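Local coordinates for protein Rho guanine nucleotide exchange factor 12 (PDB 1TXD) that acts as a guanine nucleotide exchange factor for the RhoA GTPase through its tandem DH and PH domains, the part present here, at residues R230-S235 / D291-L296; Q128-E133 / N220-E225; S320-R325 / L334-M339; E57-P62 / S143-F148. The protein carries 1 engineered substitution. One frame throughout, in Å; residues are numbered along the deposited sequence.

Interaction 1: residues R230-S235 / D291-L296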
loop_
_atom_site.group_PDB
_atom_site.type_symbol
_atom_site.label_atom_id
_atom_site.label_comp_id
_atom_site.label_asym_id
_atom_site.label_seq_id
_atom_site.Cartn_x
_atom_site.Cartn_y
_atom_site.Cartn_z
ATOM N N ARG A 230 6.501 -16.555 10.738
ATOM C CA ARG A 230 7.507 -17.576 10.403
ATOM C C ARG A 230 8.598 -17.774 11.492
ATOM O O ARG A 230 9.360 -18.743 11.458
ATOM C CB ARG A 230 8.137 -17.232 9.038
ATOM C CG ARG A 230 7.090 -17.167 7.896
ATOM C CD ARG A 230 7.674 -17.155 6.489
ATOM N NE ARG A 230 8.549 -15.997 6.270
ATOM C CZ ARG A 230 9.640 -15.982 5.498
ATOM N NH1 ARG A 230 10.038 -17.070 4.847
ATOM N NH2 ARG A 230 10.351 -14.865 5.377
ATOM N N LEU A 231 8.641 -16.853 12.457
ATOM C CA LEU A 231 9.590 -16.880 13.574
ATOM C C LEU A 231 9.484 -18.178 14.380
ATOM O O LEU A 231 8.405 -18.548 14.841
ATOM C CB LEU A 231 9.348 -15.655 14.483
ATOM C CG LEU A 231 10.368 -15.250 15.560
ATOM C CD1 LEU A 231 11.546 -14.481 14.943
ATOM C CD2 LEU A 231 9.702 -14.428 16.687
ATOM N N ASP A 232 10.625 -18.848 14.552
ATOM C CA ASP A 232 10.708 -20.169 15.189
ATOM C C ASP A 232 11.596 -20.116 16.442
ATOM O O ASP A 232 12.826 -20.175 16.348
ATOM C CB ASP A 232 11.257 -21.205 14.188
ATOM C CG ASP A 232 11.410 -22.602 14.790
ATOM O OD1 ASP A 232 10.888 -22.851 15.897
ATOM O OD2 ASP A 232 12.027 -23.522 14.210
ATOM N N THR A 233 10.956 -20.009 17.607
ATOM C CA THR A 233 11.641 -20.101 18.898
ATOM C C THR A 233 11.481 -21.518 19.476
ATOM O O THR A 233 10.751 -21.722 20.451
ATOM C CB THR A 233 11.095 -19.035 19.896
ATOM O OG1 THR A 233 9.677 -19.171 20.050
ATOM C CG2 THR A 233 11.262 -17.642 19.359
ATOM N N SER A 234 12.164 -22.487 18.866
ATOM C CA SER A 234 12.058 -23.894 19.272
ATOM C C SER A 234 13.102 -24.255 20.330
ATOM O O SER A 234 12.851 -25.099 21.191
ATOM C CB SER A 234 12.195 -24.827 18.060
ATOM O OG SER A 234 10.928 -25.126 17.501
ATOM N N SER A 235 14.264 -23.606 20.260
ATOM C CA SER A 235 15.373 -23.862 21.184
ATOM C C SER A 235 15.100 -23.338 22.605
ATOM O O SER A 235 15.424 -24.011 23.580
ATOM C CB SER A 235 16.666 -23.255 20.631
ATOM O OG SER A 235 16.884 -23.660 19.289
ATOM N N ASP A 291 14.434 -23.514 5.313
ATOM C CA ASP A 291 13.198 -23.733 4.550
ATOM C C ASP A 291 12.246 -22.543 4.762
ATOM O O ASP A 291 12.619 -21.402 4.459
ATOM C CB ASP A 291 12.536 -25.082 4.897
ATOM C CG ASP A 291 13.349 -26.283 4.433
ATOM O OD1 ASP A 291 14.091 -26.177 3.433
ATOM O OD2 ASP A 291 13.289 -27.388 5.006
ATOM N N ASP A 292 11.046 -22.794 5.295
ATOM C CA ASP A 292 10.048 -21.738 5.506
ATOM C C ASP A 292 10.354 -20.855 6.725
ATOM O O ASP A 292 10.066 -19.661 6.717
ATOM C CB ASP A 292 8.643 -22.345 5.668
ATOM C CG ASP A 292 8.076 -22.885 4.362
ATOM O OD1 ASP A 292 8.551 -22.479 3.280
ATOM O OD2 ASP A 292 7.143 -23.719 4.323
ATOM N N ARG A 293 10.940 -21.447 7.762
ATOM C CA ARG A 293 11.039 -20.800 9.067
ATOM C C ARG A 293 12.119 -19.721 9.123
ATOM O O ARG A 293 12.938 -19.576 8.215
ATOM C CB ARG A 293 11.309 -21.843 10.163
ATOM C CG ARG A 293 10.331 -23.012 10.220
ATOM C CD ARG A 293 10.875 -24.226 10.978
ATOM N NE ARG A 293 10.155 -25.458 10.653
ATOM C CZ ARG A 293 10.537 -26.680 11.021
ATOM N NH1 ARG A 293 11.645 -26.872 11.739
ATOM N NH2 ARG A 293 9.807 -27.724 10.673
ATOM N N LEU A 294 12.089 -18.967 10.216
ATOM C CA LEU A 294 13.100 -17.971 10.537
ATOM C C LEU A 294 13.467 -18.181 11.998
ATOM O O LEU A 294 12.691 -17.832 12.890
ATOM C CB LEU A 294 12.558 -16.549 10.352
ATOM C CG LEU A 294 12.247 -16.079 8.932
ATOM C CD1 LEU A 294 11.679 -14.661 8.989
ATOM C CD2 LEU A 294 13.471 -16.158 8.014
ATOM N N VAL A 295 14.659 -18.729 12.241
ATOM C CA VAL A 295 14.992 -19.276 13.556
ATOM C C VAL A 295 15.678 -18.260 14.466
ATOM O O VAL A 295 16.601 -17.565 14.055
ATOM C CB VAL A 295 15.865 -20.541 13.449
ATOM C CG1 VAL A 295 15.636 -21.435 14.661
ATOM C CG2 VAL A 295 15.570 -21.313 12.160
ATOM N N LEU A 296 15.186 -18.175 15.699
ATOM C CA LEU A 296 15.801 -17.394 16.759
ATOM C C LEU A 296 16.526 -18.358 17.715
ATOM O O LEU A 296 15.884 -19.019 18.539
ATOM C CB LEU A 296 14.736 -16.594 17.507
ATOM C CG LEU A 296 15.240 -15.422 18.360
ATOM C CD1 LEU A 296 15.722 -14.267 17.487
ATOM C CD2 LEU A 296 14.164 -14.950 19.339
#
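The guanidinium of Arg230 lies with one face over the Leu294 side chain, whose CG sits 4.2 Å above the guanidinium plane and toward its rim. NH1 of Arg230 also makes a weak hydrogen bond to Asp292 O at 3.2 Å. The two backbones run as short parallel strands. Leu294 N donates to Arg230 O, Asp232 N to Leu294 O at 2.8 Å, and Leu296 N to Asp232 O with a nearly straight angle of 166°. The chain leaves helix 191-230 at Leu231, and its next residues, 231-232, add a short parallel strand to the beta sheet of the PH domain. An alanine in place of Arg230 would probably leave Leu294 without its guanidinium cover and Asp292 O without the weak NH1 bond. On the face bearing Asp232 and Val295, Asp232 OD2 approaches Arg293 CD to 3.5 Å; it stays 4.2 Å from Arg293 NH1, opposite charges too far apart for a salt bridge. Ser234 OG meanwhile donates to the syn lone pair of Asp232 OD1, steadying the carboxylate. Farther along, Thr233 CG2 lies alongside Leu296, 4.0 Å from its CD2.

Interaction 2: residues Q128-E133 / N220-E225; sequences QPFALE and NKQRLE
Phe130 and Gln222 join the helical bundle of the DH domain to the far end of its long last helix, 191-230. The segment axes of 128-133 and 220-225 approach to 9.4 Å, with their N-to-C directions 35° apart. The aliphatic part of Gln222 lies over one face of the Phe130 ring in a CH-pi contact, its CB 3.8 Å from the centroid of that ring. With CG anti to its backbone N (chi1 -168°), Gln222 also carries CG to 3.5 Å from Phe130 CD1, and the amide stands almost perpendicular to the ring. Glu225 comes in at the edge, its OE1 3.4 Å from Phe130 CE1, where the positive ring hydrogens would favour a carboxylate oxygen. Lys221 CB meets the edge as well, 4.0 Å from Phe130 CZ, and Lys67 forms a cation-pi pair with the same ring. An alanine in place of Phe130 would probably open a gap beside Gln222 CB and CG and leave Lys67 without its aromatic partner. No direct hydrogen bond joins the two segments. Instead one water donates to Glu133 OE1 at 2.9 Å and accepts from Gln222 NE2 at 3.1 Å, bridging two polar groups whose planes are nearly parallel. The contact is a surface one, and a long last DH helix that runs on toward the PH domain is a hallmark of the DH-PH tandem of Dbl-family exchange factors.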
loop_
_atom_site.group_PDB
_atom_site.type_symbol
_atom_site.label_atom_id
_atom_site.label_comp_id
_atom_site.label_asym_id
_atom_site.label_seq_id
_atom_site.Cartn_x
_atom_site.Cartn_y
_atom_site.Cartn_z
ATOM N N GLN A 128 -4.462 -3.527 1.491
ATOM C CA GLN A 128 -4.327 -4.440 0.403
ATOM C C GLN A 128 -3.358 -5.592 0.652
ATOM O O GLN A 128 -3.737 -6.702 0.355
ATOM C CB GLN A 128 -3.962 -3.707 -0.900
ATOM C CG GLN A 128 -3.658 -4.687 -2.053
ATOM C CD GLN A 128 -3.500 -3.968 -3.364
ATOM O OE1 GLN A 128 -4.365 -3.203 -3.756
ATOM N NE2 GLN A 128 -2.379 -4.171 -4.015
ATOM N N PRO A 129 -2.140 -5.369 1.142
ATOM C CA PRO A 129 -1.216 -6.480 1.358
ATOM C C PRO A 129 -1.765 -7.411 2.465
ATOM O O PRO A 129 -1.589 -8.643 2.409
ATOM C CB PRO A 129 0.100 -5.812 1.813
ATOM C CG PRO A 129 -0.040 -4.333 1.660
ATOM C CD PRO A 129 -1.556 -4.075 1.501
ATOM N N PHE A 130 -2.396 -6.836 3.482
ATOM C CA PHE A 130 -2.998 -7.682 4.493
ATOM C C PHE A 130 -4.117 -8.477 3.814
ATOM O O PHE A 130 -4.308 -9.645 4.136
ATOM C CB PHE A 130 -3.553 -6.912 5.745
ATOM C CG PHE A 130 -2.502 -6.105 6.458
ATOM C CD1 PHE A 130 -1.668 -6.687 7.401
ATOM C CD2 PHE A 130 -2.351 -4.752 6.187
ATOM C CE1 PHE A 130 -0.681 -5.963 8.024
ATOM C CE2 PHE A 130 -1.356 -4.014 6.842
ATOM C CZ PHE A 130 -0.540 -4.608 7.763
ATOM N N ALA A 131 -4.862 -7.868 2.907
ATOM C CA ALA A 131 -6.142 -8.517 2.462
ATOM C C ALA A 131 -5.752 -9.644 1.484
ATOM O O ALA A 131 -6.283 -10.728 1.537
ATOM C CB ALA A 131 -7.079 -7.541 1.850
ATOM N N LEU A 132 -4.660 -9.452 0.749
ATOM C CA LEU A 132 -4.280 -10.413 -0.283
ATOM C C LEU A 132 -3.678 -11.625 0.408
ATOM O O LEU A 132 -3.694 -12.710 -0.117
ATOM C CB LEU A 132 -3.241 -9.808 -1.253
ATOM C CG LEU A 132 -3.726 -8.743 -2.249
ATOM C CD1 LEU A 132 -2.783 -8.572 -3.343
ATOM C CD2 LEU A 132 -5.116 -8.994 -2.847
ATOM N N GLU A 133 -3.083 -11.420 1.571
ATOM C CA GLU A 133 -2.427 -12.505 2.264
ATOM C C GLU A 133 -3.451 -13.288 3.020
ATOM O O GLU A 133 -3.307 -14.488 3.145
ATOM C CB GLU A 133 -1.264 -11.998 3.148
ATOM C CG GLU A 133 -0.932 -12.955 4.294
ATOM C CD GLU A 133 -0.155 -14.157 3.850
ATOM O OE1 GLU A 133 0.713 -13.982 2.918
ATOM O OE2 GLU A 133 -0.379 -15.253 4.470
ATOM N N ASN A 220 5.290 -2.298 4.977
ATOM C CA ASN A 220 6.367 -2.578 5.923
ATOM C C ASN A 220 5.843 -3.390 7.089
ATOM O O ASN A 220 6.480 -4.366 7.455
ATOM C CB ASN A 220 7.075 -1.288 6.406
ATOM C CG ASN A 220 8.408 -1.570 7.171
ATOM O OD1 ASN A 220 8.562 -2.578 7.889
ATOM N ND2 ASN A 220 9.358 -0.660 7.031
ATOM N N LYS A 221 4.657 -3.056 7.622
ATOM C CA LYS A 221 4.077 -3.805 8.741
ATOM C C LYS A 221 3.653 -5.217 8.371
ATOM O O LYS A 221 3.713 -6.109 9.214
ATOM C CB LYS A 221 2.833 -3.109 9.342
ATOM C CG LYS A 221 3.172 -1.784 10.035
ATOM C CD LYS A 221 1.906 -0.955 10.343
ATOM C CE LYS A 221 2.236 0.525 10.526
ATOM N NZ LYS A 221 1.549 1.097 11.723
ATOM N N GLN A 222 3.146 -5.408 7.151
ATOM C CA GLN A 222 2.639 -6.715 6.744
ATOM C C GLN A 222 3.837 -7.662 6.476
ATOM O O GLN A 222 3.781 -8.889 6.711
ATOM C CB GLN A 222 1.688 -6.567 5.553
ATOM C CG GLN A 222 0.868 -7.834 5.205
ATOM C CD GLN A 222 1.728 -8.862 4.461
ATOM O OE1 GLN A 222 2.482 -8.495 3.535
ATOM N NE2 GLN A 222 1.705 -10.110 4.920
ATOM N N ARG A 223 4.959 -7.089 6.047
ATOM C CA ARG A 223 6.171 -7.886 5.891
ATOM C C ARG A 223 6.604 -8.443 7.233
ATOM O O ARG A 223 6.860 -9.629 7.379
ATOM C CB ARG A 223 7.281 -7.055 5.317
ATOM C CG ARG A 223 7.334 -7.077 3.817
ATOM C CD ARG A 223 8.688 -6.571 3.298
ATOM N NE ARG A 223 8.946 -5.203 3.770
ATOM C CZ ARG A 223 8.644 -4.051 3.117
ATOM N NH1 ARG A 223 8.039 -4.043 1.929
ATOM N NH2 ARG A 223 8.968 -2.877 3.671
ATOM N N LEU A 224 6.668 -7.561 8.218
ATOM C CA LEU A 224 6.940 -7.955 9.591
ATOM C C LEU A 224 5.994 -8.961 10.115
ATOM O O LEU A 224 6.410 -9.926 10.747
ATOM C CB LEU A 224 6.899 -6.727 10.504
ATOM C CG LEU A 224 8.235 -6.015 10.674
ATOM C CD1 LEU A 224 8.055 -4.890 11.687
ATOM C CD2 LEU A 224 9.300 -6.989 11.141
ATOM N N GLU A 225 4.698 -8.763 9.858
ATOM C CA GLU A 225 3.673 -9.659 10.412
ATOM C C GLU A 225 3.890 -11.084 9.891
ATOM O O GLU A 225 3.613 -12.096 10.558
ATOM C CB GLU A 225 2.297 -9.131 9.979
ATOM C CG GLU A 225 1.136 -9.788 10.635
ATOM C CD GLU A 225 -0.156 -9.044 10.304
ATOM O OE1 GLU A 225 -0.329 -7.916 10.802
ATOM O OE2 GLU A 225 -0.979 -9.586 9.543
HETATM O O HOH W 1 3.096 -12.581 3.649
#

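Interaction 3: residues S320-R325 / L334-M339; sequences STVLVR and LFVISM
Val322 and Val336 meet methyl to methyl, their CG1 atoms 3.8 Å apart, as a diagonal pair across two antiparallel strands. Two residues farther along the strand, Val324 CG1 leans toward Leu334 CB at 4.2 Å, again diagonally. In each of the three valines CG1 is anti to the backbone N (180° in Val324), which turns CG1 of Val322 and of Val336 to each other, and CG1 of Val324 to the Phe335 carbonyl and Leu334 CB. On the other face, that of Leu323 and Ile337, the bump of Ile337 settles against main chain: its CB is 3.4 Å from Leu323 O, with CG1 alongside. Leu323-Ile337 and Arg325-Phe335 are hydrogen-bonded pairs, the bond from Phe335 N to Arg325 O being nearly straight at 171°. The strands form a beta hairpin of the PH domain sandwich, and the face with Val324 and Leu334 is packed by the C-terminal helix 354-374. Toward the open end of the hairpin, Thr321 CB lies against Met339 O, 3.2 Å away, with CG2 also close. Thr321 OG1 accepts a hydrogen bond from Ser338 OG at 2.8 Å. It is also hydrogen-bonded to Lys318 O, so two bonds hold this hydroxyl.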
loop_
_atom_site.group_PDB
_atom_site.type_symbol
_atom_site.label_atom_id
_atom_site.label_comp_id
_atom_site.label_asym_id
_atom_site.label_seq_id
_atom_site.Cartn_x
_atom_site.Cartn_y
_atom_site.Cartn_z
ATOM N N SER A 320 20.592 -0.176 22.222
ATOM C CA SER A 320 20.932 0.753 23.297
ATOM C C SER A 320 22.381 0.609 23.783
ATOM O O SER A 320 22.911 1.499 24.446
ATOM C CB SER A 320 19.990 0.524 24.475
ATOM O OG SER A 320 20.153 1.524 25.457
ATOM N N THR A 321 22.999 -0.521 23.454
ATOM C CA THR A 321 24.326 -0.878 23.929
ATOM C C THR A 321 25.343 -1.018 22.799
ATOM O O THR A 321 26.493 -1.344 23.053
ATOM C CB THR A 321 24.240 -2.228 24.669
ATOM O OG1 THR A 321 23.943 -3.284 23.734
ATOM C CG2 THR A 321 23.073 -2.251 25.664
ATOM N N VAL A 322 24.927 -0.779 21.559
ATOM C CA VAL A 322 25.750 -1.132 20.408
ATOM C C VAL A 322 26.756 -0.050 20.041
ATOM O O VAL A 322 26.475 1.148 20.127
ATOM C CB VAL A 322 24.891 -1.482 19.174
ATOM C CG1 VAL A 322 25.746 -1.646 17.924
ATOM C CG2 VAL A 322 24.144 -2.762 19.421
ATOM N N LEU A 323 27.943 -0.516 19.662
ATOM C CA LEU A 323 28.938 0.273 18.958
ATOM C C LEU A 323 29.280 -0.509 17.702
ATOM O O LEU A 323 29.364 -1.732 17.726
ATOM C CB LEU A 323 30.195 0.472 19.824
ATOM C CG LEU A 323 30.135 1.555 20.909
ATOM C CD1 LEU A 323 31.415 1.564 21.728
ATOM C CD2 LEU A 323 29.879 2.936 20.289
ATOM N N VAL A 324 29.461 0.196 16.598
ATOM C CA VAL A 324 29.789 -0.457 15.329
ATOM C C VAL A 324 31.106 0.106 14.815
ATOM O O VAL A 324 31.417 1.262 15.068
ATOM C CB VAL A 324 28.676 -0.250 14.292
ATOM C CG1 VAL A 324 29.020 -0.925 12.964
ATOM C CG2 VAL A 324 27.363 -0.793 14.828
ATOM N N ARG A 325 31.876 -0.729 14.122
ATOM C CA ARG A 325 33.126 -0.314 13.494
ATOM C C ARG A 325 33.383 -1.169 12.258
ATOM O O ARG A 325 33.219 -2.384 12.301
ATOM C CB ARG A 325 34.322 -0.460 14.459
ATOM C CG ARG A 325 34.391 0.538 15.638
ATOM C CD ARG A 325 34.484 2.006 15.222
ATOM N NE ARG A 325 34.759 2.905 16.353
ATOM C CZ ARG A 325 33.853 3.325 17.236
ATOM N NH1 ARG A 325 32.581 2.931 17.165
ATOM N NH2 ARG A 325 34.216 4.156 18.197
ATOM N N LEU A 334 31.531 -5.841 9.546
ATOM C CA LEU A 334 31.414 -4.906 10.647
ATOM C C LEU A 334 31.557 -5.681 11.936
ATOM O O LEU A 334 31.293 -6.883 11.987
ATOM C CB LEU A 334 30.049 -4.204 10.631
ATOM C CG LEU A 334 29.586 -3.508 9.343
ATOM C CD1 LEU A 334 28.093 -3.263 9.367
ATOM C CD2 LEU A 334 30.323 -2.191 9.155
ATOM N N PHE A 335 31.990 -4.982 12.973
ATOM C CA PHE A 335 31.956 -5.513 14.314
ATOM C C PHE A 335 30.773 -4.832 14.957
ATOM O O PHE A 335 30.751 -3.615 15.113
ATOM C CB PHE A 335 33.248 -5.192 15.086
ATOM C CG PHE A 335 34.471 -5.897 14.558
ATOM C CD1 PHE A 335 34.458 -7.263 14.317
ATOM C CD2 PHE A 335 35.643 -5.191 14.315
ATOM C CE1 PHE A 335 35.581 -7.908 13.834
ATOM C CE2 PHE A 335 36.770 -5.834 13.831
ATOM C CZ PHE A 335 36.740 -7.193 13.589
ATOM N N VAL A 336 29.757 -5.613 15.268
ATOM C CA VAL A 336 28.691 -5.118 16.093
ATOM C C VAL A 336 29.115 -5.540 17.470
ATOM O O VAL A 336 29.499 -6.681 17.682
ATOM C CB VAL A 336 27.324 -5.707 15.694
ATOM C CG1 VAL A 336 26.234 -5.127 16.565
ATOM C CG2 VAL A 336 27.039 -5.424 14.227
ATOM N N ILE A 337 29.048 -4.606 18.403
ATOM C CA ILE A 337 29.623 -4.789 19.705
ATOM C C ILE A 337 28.579 -4.451 20.743
ATOM O O ILE A 337 28.248 -3.281 20.917
ATOM C CB ILE A 337 30.861 -3.860 19.865
ATOM C CG1 ILE A 337 31.833 -4.024 18.680
ATOM C CG2 ILE A 337 31.564 -4.143 21.172
ATOM C CD1 ILE A 337 33.190 -3.353 18.903
ATOM N N SER A 338 28.076 -5.465 21.445
ATOM C CA SER A 338 27.080 -5.246 22.493
ATOM C C SER A 338 27.716 -5.125 23.876
ATOM O O SER A 338 28.532 -5.951 24.263
ATOM C CB SER A 338 26.016 -6.353 22.486
ATOM O OG SER A 338 24.732 -5.791 22.701
ATOM N N MET A 339 27.296 -4.098 24.614
ATOM C CA MET A 339 27.826 -3.767 25.934
ATOM C C MET A 339 26.854 -4.118 27.066
ATOM O O MET A 339 25.755 -3.564 27.139
ATOM C CB MET A 339 28.127 -2.262 25.991
ATOM C CG MET A 339 29.322 -1.828 25.140
ATOM S SD MET A 339 30.895 -2.564 25.689
ATOM C CE MET A 339 30.854 -2.229 27.487
#

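Interaction 4: residues E57-P62 / S143-F148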
loop_
_atom_site.group_PDB
_atom_site.type_symbol
_atom_site.label_atom_id
_atom_site.label_comp_id
_atom_site.label_asym_id
_atom_site.label_seq_id
_atom_site.Cartn_x
_atom_site.Cartn_y
_atom_site.Cartn_z
ATOM N N GLU A 57 -22.936 -16.416 2.979
ATOM C CA GLU A 57 -22.676 -17.848 3.163
ATOM C C GLU A 57 -22.103 -18.092 4.559
ATOM O O GLU A 57 -22.161 -19.185 5.074
ATOM C CB GLU A 57 -21.797 -18.417 2.020
ATOM C CG GLU A 57 -22.682 -18.830 0.822
ATOM C CD GLU A 57 -21.958 -19.100 -0.501
ATOM O OE1 GLU A 57 -22.600 -18.895 -1.552
ATOM O OE2 GLU A 57 -20.768 -19.512 -0.524
ATOM N N GLY A 58 -21.565 -17.048 5.179
ATOM C CA GLY A 58 -21.055 -17.163 6.543
ATOM C C GLY A 58 -19.768 -17.939 6.680
ATOM O O GLY A 58 -19.478 -18.403 7.769
ATOM N N ILE A 59 -19.011 -18.042 5.585
ATOM C CA ILE A 59 -17.750 -18.773 5.501
ATOM C C ILE A 59 -16.630 -18.100 6.295
ATOM O O ILE A 59 -15.762 -18.802 6.825
ATOM C CB ILE A 59 -17.220 -18.807 3.984
ATOM C CG1 ILE A 59 -18.143 -19.506 3.026
ATOM C CG2 ILE A 59 -15.801 -19.357 3.899
ATOM C CD1 ILE A 59 -18.795 -20.722 3.583
ATOM N N LEU A 60 -16.589 -16.760 6.242
ATOM C CA LEU A 60 -15.622 -15.969 6.971
ATOM C C LEU A 60 -16.149 -15.428 8.291
ATOM O O LEU A 60 -17.329 -15.207 8.490
ATOM C CB LEU A 60 -15.094 -14.808 6.138
ATOM C CG LEU A 60 -14.508 -15.212 4.755
ATOM C CD1 LEU A 60 -14.283 -13.987 3.975
ATOM C CD2 LEU A 60 -13.283 -16.041 4.897
ATOM N N SER A 61 -15.230 -15.264 9.212
ATOM C CA SER A 61 -15.503 -14.653 10.526
ATOM C C SER A 61 -15.585 -13.140 10.385
ATOM O O SER A 61 -15.116 -12.606 9.371
ATOM C CB SER A 61 -14.396 -15.035 11.473
ATOM O OG SER A 61 -13.225 -14.320 11.180
ATOM N N PRO A 62 -16.076 -12.437 11.413
ATOM C CA PRO A 62 -16.082 -10.978 11.392
ATOM C C PRO A 62 -14.676 -10.438 11.124
ATOM O O PRO A 62 -14.540 -9.572 10.295
ATOM C CB PRO A 62 -16.619 -10.591 12.789
ATOM C CG PRO A 62 -17.567 -11.707 13.118
ATOM C CD PRO A 62 -16.770 -12.944 12.612
ATOM N N SER A 143 -11.287 -25.207 2.727
ATOM C CA SER A 143 -11.939 -25.681 1.528
ATOM C C SER A 143 -13.180 -24.889 1.098
ATOM O O SER A 143 -13.390 -24.695 -0.076
ATOM C CB SER A 143 -12.368 -27.148 1.689
ATOM O OG SER A 143 -11.214 -27.892 1.506
ATOM N N ARG A 144 -13.996 -24.481 2.050
ATOM C CA ARG A 144 -15.244 -23.810 1.726
ATOM C C ARG A 144 -14.998 -22.449 1.100
ATOM O O ARG A 144 -15.776 -22.016 0.247
ATOM C CB ARG A 144 -16.123 -23.662 2.948
ATOM C CG ARG A 144 -16.157 -24.879 3.814
ATOM C CD ARG A 144 -17.317 -24.925 4.766
ATOM N NE ARG A 144 -18.567 -24.458 4.170
ATOM C CZ ARG A 144 -19.367 -23.520 4.704
ATOM N NH1 ARG A 144 -19.041 -22.904 5.855
ATOM N NH2 ARG A 144 -20.496 -23.183 4.076
ATOM N N PHE A 145 -13.888 -21.795 1.484
ATOM C CA PHE A 145 -13.583 -20.484 0.953
ATOM C C PHE A 145 -12.826 -20.633 -0.373
ATOM O O PHE A 145 -12.993 -19.827 -1.296
ATOM C CB PHE A 145 -12.744 -19.697 1.951
ATOM C CG PHE A 145 -12.330 -18.352 1.451
ATOM C CD1 PHE A 145 -13.234 -17.307 1.430
ATOM C CD2 PHE A 145 -11.056 -18.134 0.983
ATOM C CE1 PHE A 145 -12.884 -16.062 0.972
ATOM C CE2 PHE A 145 -10.688 -16.895 0.538
ATOM C CZ PHE A 145 -11.604 -15.843 0.533
ATOM N N GLN A 146 -11.960 -21.638 -0.464
ATOM C CA GLN A 146 -11.347 -21.953 -1.763
ATOM C C GLN A 146 -12.461 -22.200 -2.806
ATOM O O GLN A 146 -12.422 -21.673 -3.938
ATOM C CB GLN A 146 -10.393 -23.142 -1.671
ATOM C CG GLN A 146 -9.321 -23.148 -2.750
ATOM C CD GLN A 146 -9.844 -23.693 -4.070
ATOM O OE1 GLN A 146 -10.801 -24.447 -4.066
ATOM N NE2 GLN A 146 -9.288 -23.226 -5.190
ATOM N N THR A 147 -13.443 -23.011 -2.432
ATOM C CA THR A 147 -14.545 -23.297 -3.339
ATOM C C THR A 147 -15.254 -22.021 -3.703
ATOM O O THR A 147 -15.417 -21.700 -4.880
ATOM C CB THR A 147 -15.552 -24.301 -2.719
ATOM O OG1 THR A 147 -14.919 -25.564 -2.511
ATOM C CG2 THR A 147 -16.689 -24.665 -3.719
ATOM N N PHE A 148 -15.661 -21.277 -2.689
ATOM C CA PHE A 148 -16.363 -20.002 -2.914
ATOM C C PHE A 148 -15.636 -19.102 -3.891
ATOM O O PHE A 148 -16.233 -18.650 -4.816
ATOM C CB PHE A 148 -16.639 -19.232 -1.630
ATOM C CG PHE A 148 -17.171 -17.836 -1.894
ATOM C CD1 PHE A 148 -18.523 -17.623 -2.065
ATOM C CD2 PHE A 148 -16.321 -16.803 -2.098
ATOM C CE1 PHE A 148 -19.027 -16.374 -2.356
ATOM C CE2 PHE A 148 -16.808 -15.541 -2.395
ATOM C CZ PHE A 148 -18.177 -15.341 -2.526
#
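Ile59 inserts between Arg144 and Phe145. At CB its side chain divides: CG2, anti to the backbone N, rests on Phe145 CB at 3.6 Å, at the edge of that ring, while CG1 (chi1 -62°) turns the other way, toward Arg144. There CG1 stands over one face of the guanidinium, displaced to its rim. The terminal CD1 lies over the same face, but the 3.0 Å between Ile59 CD1 and Arg144 NH2 is shorter than a normal contact, so the placing of this end is doubtful. Next along the chain, Leu60 brings both methyls alongside the CD1 and CE1 atoms of Phe145, its CD2 3.7 Å from Phe145 CD1. Leu60 is buried and also touches Leu65 and Ile68, so the leucine joins the loop to helix 62-69. On the other flank Glu57 extends its chain to the edge of Phe148, where OE2 lies 3.3 Å from Phe148 CD1 with carboxylate and ring 80° apart. No hydrogen bond crosses between the segments. Gly58, just past the end of helix 20-57, takes a positive phi. Ser61 is the N-cap of helix 62-69: its OG caps a backbone N early in that helix while Glu64 OE1 accepts from Ser61 N, as in a capping box. The arrangement is a helix-loop-helix connection, packed on the first turns of helix 143-154, within the all-helical DH bundle.

Overall arrangement
From the N terminus, interaction 4 opens at the turn after helix 20-57, and interaction 2 opens at 128-133 before interaction 4 closes at 143-148. Interaction 2 closes only at 220-225, so the two cross, and they tie the DH bundle at points about 21 Å apart between centres. Helix 191-230 then leads straight into strand 231-232, where interaction 1 opens; it closes at 291-296, fastening the end of that helix to the PH sheet about 19 Å from interaction 2, centre to centre. Interaction 3 follows in series as a local hairpin of the same sheet, its centre about 50 Å from that of interaction 4.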